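Local coordinates for caspase-1 (Spodoptera frugiperda, PDB 1M72), which is a cysteine endopeptidase thought to act in the caspase activation cascade that carries out apoptosis, at residues 56-68 and 199-213. Numbering follows the deposited sequence.
Sequences VDSDNLSKVLKTL and TRGSWFMQALCEELR
V56 sets its two methyl groups against the carbonyl oxygens of T199 and R200, just ahead of helix 203-215, which runs beside helix 54-67 in the caspase fold. They illustrate how an alpha/beta/alpha sandwich packs near-parallel helices on one face of its central sheet: the axes of 56-67 and 203-213 approach to 9.5 Å at 20°, with the D57-S202 bonds at their N-terminal ends, mainly apolar side chains farther along, and an N60-R213 bond at the exposed margin. D57 holds the polar end. Its buried carboxylate takes S202 N on the syn lone pairs of both oxygens, the straighter bond going to OD2 (156°), while S202 OG reaches OD2 from above the carboxylate plane at 2.7 Å. S202 is the N-cap of helix 203-215, and its OG also accepts from M205 N, so D57 probably steadies the capping residue, whose side chain lies about 10 Å from that of C150, the probable nucleophile. M205 CB lies against D57 CG at 3.2 Å, and a water joins D57 OD1, N60 ND2 and R200 O. N60, with CG anti to the backbone N (chi1 -167°), lays its amide over C209 CB and accepts a long but nearly straight hydrogen bond (3.3 Å) from R213 NH2 on an in-plane lone pair of OD1. Amide and guanidinium are nearly coplanar, and C209 O sits over one guanidinium face. Next comes L61, whose backbone CA is 3.5 Å from C209 SG; its CD2 meets M205 SD and its CD1 faces L208 CD2, while strands 31-39 and 98-106 provide I37 and A104 as further neighbours. V64 crosses L212 at about a right angle, CG2 touching L212 CB and the backbone N of R213. Beyond it, L65 CD2 meets L212 CD1 at 4.1 Å, and L68 CD1 closes on the other methyl, L212 CD2, at 4.2 Å.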
loop_
_atom_site.group_PDB
_atom_site.type_symbol
_atom_site.label_atom_id
_atom_site.label_comp_id
_atom_site.label_asym_id
_atom_site.label_seq_id
_atom_site.Cartn_x
_atom_site.Cartn_y
_atom_site.Cartn_z
ATOM N N VAL C 56 -23.997 -11.358 -1.876
ATOM C CA VAL C 56 -24.384 -10.017 -2.258
ATOM C C VAL C 56 -23.085 -9.315 -2.797
ATOM O O VAL C 56 -23.136 -8.638 -3.851
ATOM C CB VAL C 56 -24.962 -9.245 -1.043
ATOM C CG1 VAL C 56 -25.193 -7.766 -1.411
ATOM C CG2 VAL C 56 -26.296 -9.873 -0.609
ATOM N N ASP C 57 -21.931 -9.492 -2.119
ATOM C CA ASP C 57 -20.675 -8.872 -2.584
ATOM C C ASP C 57 -20.307 -9.405 -3.968
ATOM O O ASP C 57 -19.989 -8.652 -4.883
ATOM C CB ASP C 57 -19.481 -9.177 -1.661
ATOM C CG ASP C 57 -19.523 -8.407 -0.363
ATOM O OD1 ASP C 57 -20.399 -7.525 -0.182
ATOM O OD2 ASP C 57 -18.659 -8.694 0.488
ATOM N N SER C 58 -20.372 -10.721 -4.109
ATOM C CA SER C 58 -20.030 -11.364 -5.357
ATOM C C SER C 58 -20.873 -10.855 -6.524
ATOM O O SER C 58 -20.322 -10.541 -7.582
ATOM C CB SER C 58 -20.189 -12.869 -5.218
ATOM O OG SER C 58 -19.488 -13.538 -6.255
ATOM N N ASP C 59 -22.193 -10.779 -6.338
ATOM C CA ASP C 59 -23.099 -10.325 -7.390
ATOM C C ASP C 59 -22.829 -8.887 -7.759
ATOM O O ASP C 59 -22.756 -8.512 -8.923
ATOM C CB ASP C 59 -24.559 -10.412 -6.931
ATOM C CG ASP C 59 -25.072 -11.842 -6.879
ATOM O OD1 ASP C 59 -24.464 -12.724 -7.526
ATOM O OD2 ASP C 59 -26.102 -12.075 -6.202
ATOM N N ASN C 60 -22.735 -8.079 -6.728
ATOM C CA ASN C 60 -22.470 -6.660 -6.865
ATOM C C ASN C 60 -21.121 -6.394 -7.598
ATOM O O ASN C 60 -21.056 -5.596 -8.510
ATOM C CB ASN C 60 -22.453 -6.110 -5.440
ATOM C CG ASN C 60 -22.509 -4.609 -5.361
ATOM O OD1 ASN C 60 -22.667 -3.893 -6.377
ATOM N ND2 ASN C 60 -22.386 -4.099 -4.120
ATOM N N LEU C 61 -20.050 -7.083 -7.214
ATOM C CA LEU C 61 -18.750 -6.821 -7.839
ATOM C C LEU C 61 -18.758 -7.312 -9.296
ATOM O O LEU C 61 -18.249 -6.668 -10.202
ATOM C CB LEU C 61 -17.624 -7.494 -7.025
ATOM C CG LEU C 61 -16.214 -7.262 -7.577
ATOM C CD1 LEU C 61 -15.854 -5.761 -7.560
ATOM C CD2 LEU C 61 -15.224 -8.052 -6.774
ATOM N N SER C 62 -19.341 -8.474 -9.493
ATOM C CA SER C 62 -19.463 -9.050 -10.813
ATOM C C SER C 62 -20.216 -8.076 -11.736
ATOM O O SER C 62 -19.807 -7.832 -12.862
ATOM C CB SER C 62 -20.235 -10.373 -10.714
ATOM O OG SER C 62 -20.582 -10.852 -12.000
ATOM N N LYS C 63 -21.319 -7.515 -11.247
ATOM C CA LYS C 63 -22.089 -6.603 -12.065
ATOM C C LYS C 63 -21.330 -5.324 -12.448
ATOM O O LYS C 63 -21.354 -4.890 -13.613
ATOM C CB LYS C 63 -23.392 -6.227 -11.360
ATOM C CG LYS C 63 -24.143 -5.088 -12.043
ATOM C CD LYS C 63 -25.632 -4.991 -11.604
ATOM C CE LYS C 63 -26.358 -3.829 -12.352
ATOM N NZ LYS C 63 -27.836 -3.791 -12.107
ATOM N N VAL C 64 -20.666 -4.704 -11.483
ATOM C CA VAL C 64 -19.957 -3.498 -11.835
ATOM C C VAL C 64 -18.730 -3.777 -12.722
ATOM O O VAL C 64 -18.458 -3.022 -13.654
ATOM C CB VAL C 64 -19.581 -2.672 -10.590
ATOM C CG1 VAL C 64 -18.403 -3.342 -9.821
ATOM C CG2 VAL C 64 -19.248 -1.244 -11.031
ATOM N N LEU C 65 -18.006 -4.863 -12.476
ATOM C CA LEU C 65 -16.857 -5.158 -13.311
ATOM C C LEU C 65 -17.283 -5.481 -14.772
ATOM O O LEU C 65 -16.526 -5.249 -15.716
ATOM C CB LEU C 65 -16.037 -6.298 -12.698
ATOM C CG LEU C 65 -15.517 -5.995 -11.284
ATOM C CD1 LEU C 65 -14.787 -7.201 -10.732
ATOM C CD2 LEU C 65 -14.579 -4.777 -11.322
ATOM N N LYS C 66 -18.490 -5.989 -14.972
ATOM C CA LYS C 66 -18.940 -6.274 -16.328
ATOM C C LYS C 66 -19.183 -4.962 -17.055
ATOM O O LYS C 66 -18.800 -4.806 -18.204
ATOM C CB LYS C 66 -20.231 -7.112 -16.323
ATOM C CG LYS C 66 -19.987 -8.564 -16.081
ATOM C CD LYS C 66 -21.289 -9.342 -15.899
ATOM C CE LYS C 66 -20.961 -10.794 -15.561
ATOM N NZ LYS C 66 -22.154 -11.681 -15.477
ATOM N N THR C 67 -19.802 -4.004 -16.381
ATOM C CA THR C 67 -20.061 -2.728 -17.026
ATOM C C THR C 67 -18.746 -2.016 -17.410
ATOM O O THR C 67 -18.729 -1.154 -18.284
ATOM C CB THR C 67 -20.905 -1.813 -16.103
ATOM O OG1 THR C 67 -20.083 -1.276 -15.068
ATOM C CG2 THR C 67 -22.027 -2.614 -15.440
ATOM N N LEU C 68 -17.651 -2.390 -16.748
ATOM C CA LEU C 68 -16.349 -1.790 -16.987
ATOM C C LEU C 68 -15.607 -2.573 -18.054
ATOM O O LEU C 68 -14.489 -2.232 -18.405
ATOM C CB LEU C 68 -15.533 -1.748 -15.677
ATOM C CG LEU C 68 -16.005 -0.713 -14.627
ATOM C CD1 LEU C 68 -15.229 -0.868 -13.338
ATOM C CD2 LEU C 68 -15.796 0.721 -15.157
ATOM N N THR C 199 -26.840 -8.955 5.335
ATOM C CA THR C 199 -27.795 -8.707 4.282
ATOM C C THR C 199 -27.254 -7.786 3.185
ATOM O O THR C 199 -27.615 -7.951 2.021
ATOM C CB THR C 199 -29.235 -8.271 4.836
ATOM O OG1 THR C 199 -29.781 -7.239 3.997
ATOM C CG2 THR C 199 -29.194 -7.828 6.294
ATOM N N ARG C 200 -26.318 -6.892 3.526
ATOM C CA ARG C 200 -25.764 -5.982 2.528
ATOM C C ARG C 200 -24.351 -6.324 2.016
ATOM O O ARG C 200 -23.832 -5.644 1.129
ATOM C CB ARG C 200 -25.753 -4.553 3.062
ATOM C CG ARG C 200 -27.033 -4.091 3.728
ATOM C CD ARG C 200 -27.106 -2.554 3.694
ATOM N NE ARG C 200 -28.102 -1.956 4.593
ATOM C CZ ARG C 200 -29.425 -2.184 4.593
ATOM N NH1 ARG C 200 -30.007 -3.032 3.733
ATOM N NH2 ARG C 200 -30.188 -1.523 5.461
ATOM N N GLY C 201 -23.734 -7.363 2.558
ATOM C CA GLY C 201 -22.385 -7.705 2.146
ATOM C C GLY C 201 -21.294 -7.006 2.958
ATOM O O GLY C 201 -21.572 -6.302 3.944
ATOM N N SER C 202 -20.035 -7.169 2.561
ATOM C CA SER C 202 -18.965 -6.544 3.342
ATOM C C SER C 202 -18.881 -5.020 3.192
ATOM O O SER C 202 -19.274 -4.442 2.169
ATOM C CB SER C 202 -17.601 -7.168 2.997
ATOM O OG SER C 202 -17.140 -6.771 1.723
ATOM N N TRP C 203 -18.358 -4.368 4.226
ATOM C CA TRP C 203 -18.206 -2.925 4.188
ATOM C C TRP C 203 -17.331 -2.568 2.988
ATOM O O TRP C 203 -17.711 -1.749 2.152
ATOM C CB TRP C 203 -17.565 -2.389 5.475
ATOM C CG TRP C 203 -18.412 -2.567 6.723
ATOM C CD1 TRP C 203 -19.646 -3.139 6.806
ATOM C CD2 TRP C 203 -18.062 -2.168 8.061
ATOM N NE1 TRP C 203 -20.091 -3.121 8.115
ATOM C CE2 TRP C 203 -19.141 -2.529 8.902
ATOM C CE3 TRP C 203 -16.941 -1.534 8.630
ATOM C CZ2 TRP C 203 -19.136 -2.276 10.289
ATOM C CZ3 TRP C 203 -16.930 -1.279 10.006
ATOM C CH2 TRP C 203 -18.022 -1.651 10.823
ATOM N N PHE C 204 -16.171 -3.213 2.899
ATOM C CA PHE C 204 -15.227 -2.971 1.820
ATOM C C PHE C 204 -15.881 -3.126 0.427
ATOM O O PHE C 204 -15.795 -2.216 -0.395
ATOM C CB PHE C 204 -14.019 -3.918 1.973
ATOM C CG PHE C 204 -12.947 -3.726 0.930
ATOM C CD1 PHE C 204 -12.406 -2.460 0.680
ATOM C CD2 PHE C 204 -12.438 -4.827 0.233
ATOM C CE1 PHE C 204 -11.362 -2.300 -0.255
ATOM C CE2 PHE C 204 -11.393 -4.679 -0.704
ATOM C CZ PHE C 204 -10.858 -3.411 -0.945
ATOM N N MET C 205 -16.518 -4.267 0.171
ATOM C CA MET C 205 -17.162 -4.497 -1.107
ATOM C C MET C 205 -18.359 -3.548 -1.361
ATOM O O MET C 205 -18.595 -3.157 -2.499
ATOM C CB MET C 205 -17.576 -5.956 -1.233
ATOM C CG MET C 205 -16.416 -6.874 -1.454
ATOM S SD MET C 205 -15.584 -6.623 -3.091
ATOM C CE MET C 205 -13.995 -7.181 -2.743
ATOM N N GLN C 206 -19.095 -3.157 -0.322
ATOM C CA GLN C 206 -20.196 -2.210 -0.538
ATOM C C GLN C 206 -19.612 -0.882 -1.026
ATOM O O GLN C 206 -20.116 -0.249 -1.976
ATOM C CB GLN C 206 -20.966 -1.909 0.754
ATOM C CG GLN C 206 -21.857 -3.003 1.268
ATOM C CD GLN C 206 -22.517 -2.595 2.580
ATOM O OE1 GLN C 206 -23.254 -1.614 2.625
ATOM N NE2 GLN C 206 -22.245 -3.347 3.655
ATOM N N ALA C 207 -18.563 -0.442 -0.346
ATOM C CA ALA C 207 -17.951 0.819 -0.707
ATOM C C ALA C 207 -17.210 0.715 -2.048
ATOM O O ALA C 207 -17.274 1.619 -2.866
ATOM C CB ALA C 207 -16.993 1.292 0.433
ATOM N N LEU C 208 -16.512 -0.384 -2.284
ATOM C CA LEU C 208 -15.784 -0.541 -3.535
ATOM C C LEU C 208 -16.744 -0.489 -4.757
ATOM O O LEU C 208 -16.509 0.253 -5.696
ATOM C CB LEU C 208 -15.019 -1.870 -3.520
ATOM C CG LEU C 208 -14.266 -2.210 -4.824
ATOM C CD1 LEU C 208 -13.201 -1.121 -5.107
ATOM C CD2 LEU C 208 -13.630 -3.624 -4.749
ATOM N N CYS C 209 -17.827 -1.271 -4.708
ATOM C CA CYS C 209 -18.806 -1.338 -5.779
ATOM C C CYS C 209 -19.508 -0.002 -6.017
ATOM O O CYS C 209 -19.729 0.395 -7.187
ATOM C CB CYS C 209 -19.812 -2.456 -5.498
ATOM S SG CYS C 209 -19.039 -4.095 -5.677
ATOM N N GLU C 210 -19.830 0.698 -4.932
ATOM C CA GLU C 210 -20.461 2.010 -5.052
ATOM C C GLU C 210 -19.525 3.030 -5.727
ATOM O O GLU C 210 -19.949 3.777 -6.606
ATOM C CB GLU C 210 -20.907 2.546 -3.673
ATOM C CG GLU C 210 -21.595 3.918 -3.736
ATOM C CD GLU C 210 -22.295 4.331 -2.414
ATOM O OE1 GLU C 210 -21.618 4.451 -1.361
ATOM O OE2 GLU C 210 -23.535 4.552 -2.423
ATOM N N GLU C 211 -18.254 3.056 -5.346
ATOM C CA GLU C 211 -17.329 4.021 -5.943
ATOM C C GLU C 211 -17.047 3.685 -7.416
ATOM O O GLU C 211 -16.882 4.592 -8.253
ATOM C CB GLU C 211 -16.021 4.042 -5.155
ATOM C CG GLU C 211 -15.332 5.366 -5.151
ATOM C CD GLU C 211 -16.257 6.512 -4.733
ATOM O OE1 GLU C 211 -16.792 6.491 -3.603
ATOM O OE2 GLU C 211 -16.437 7.436 -5.548
ATOM N N LEU C 212 -16.977 2.386 -7.716
ATOM C CA LEU C 212 -16.766 1.917 -9.077
ATOM C C LEU C 212 -17.984 2.269 -9.930
ATOM O O LEU C 212 -17.827 2.645 -11.087
ATOM C CB LEU C 212 -16.535 0.405 -9.122
ATOM C CG LEU C 212 -15.137 -0.060 -8.672
ATOM C CD1 LEU C 212 -15.015 -1.580 -8.754
ATOM C CD2 LEU C 212 -14.052 0.623 -9.553
ATOM N N ARG C 213 -19.193 2.152 -9.375
ATOM C CA ARG C 213 -20.384 2.529 -10.144
ATOM C C ARG C 213 -20.396 4.042 -10.457
ATOM O O ARG C 213 -20.692 4.434 -11.575
ATOM C CB ARG C 213 -21.667 2.173 -9.388
ATOM C CG ARG C 213 -22.232 0.813 -9.685
ATOM C CD ARG C 213 -23.534 0.614 -8.885
ATOM N NE ARG C 213 -23.367 -0.272 -7.720
ATOM C CZ ARG C 213 -23.316 0.125 -6.448
ATOM N NH1 ARG C 213 -23.428 1.416 -6.141
ATOM N NH2 ARG C 213 -23.118 -0.767 -5.479
HETATM O O HOH W 1 -22.067 -5.621 -1.282
#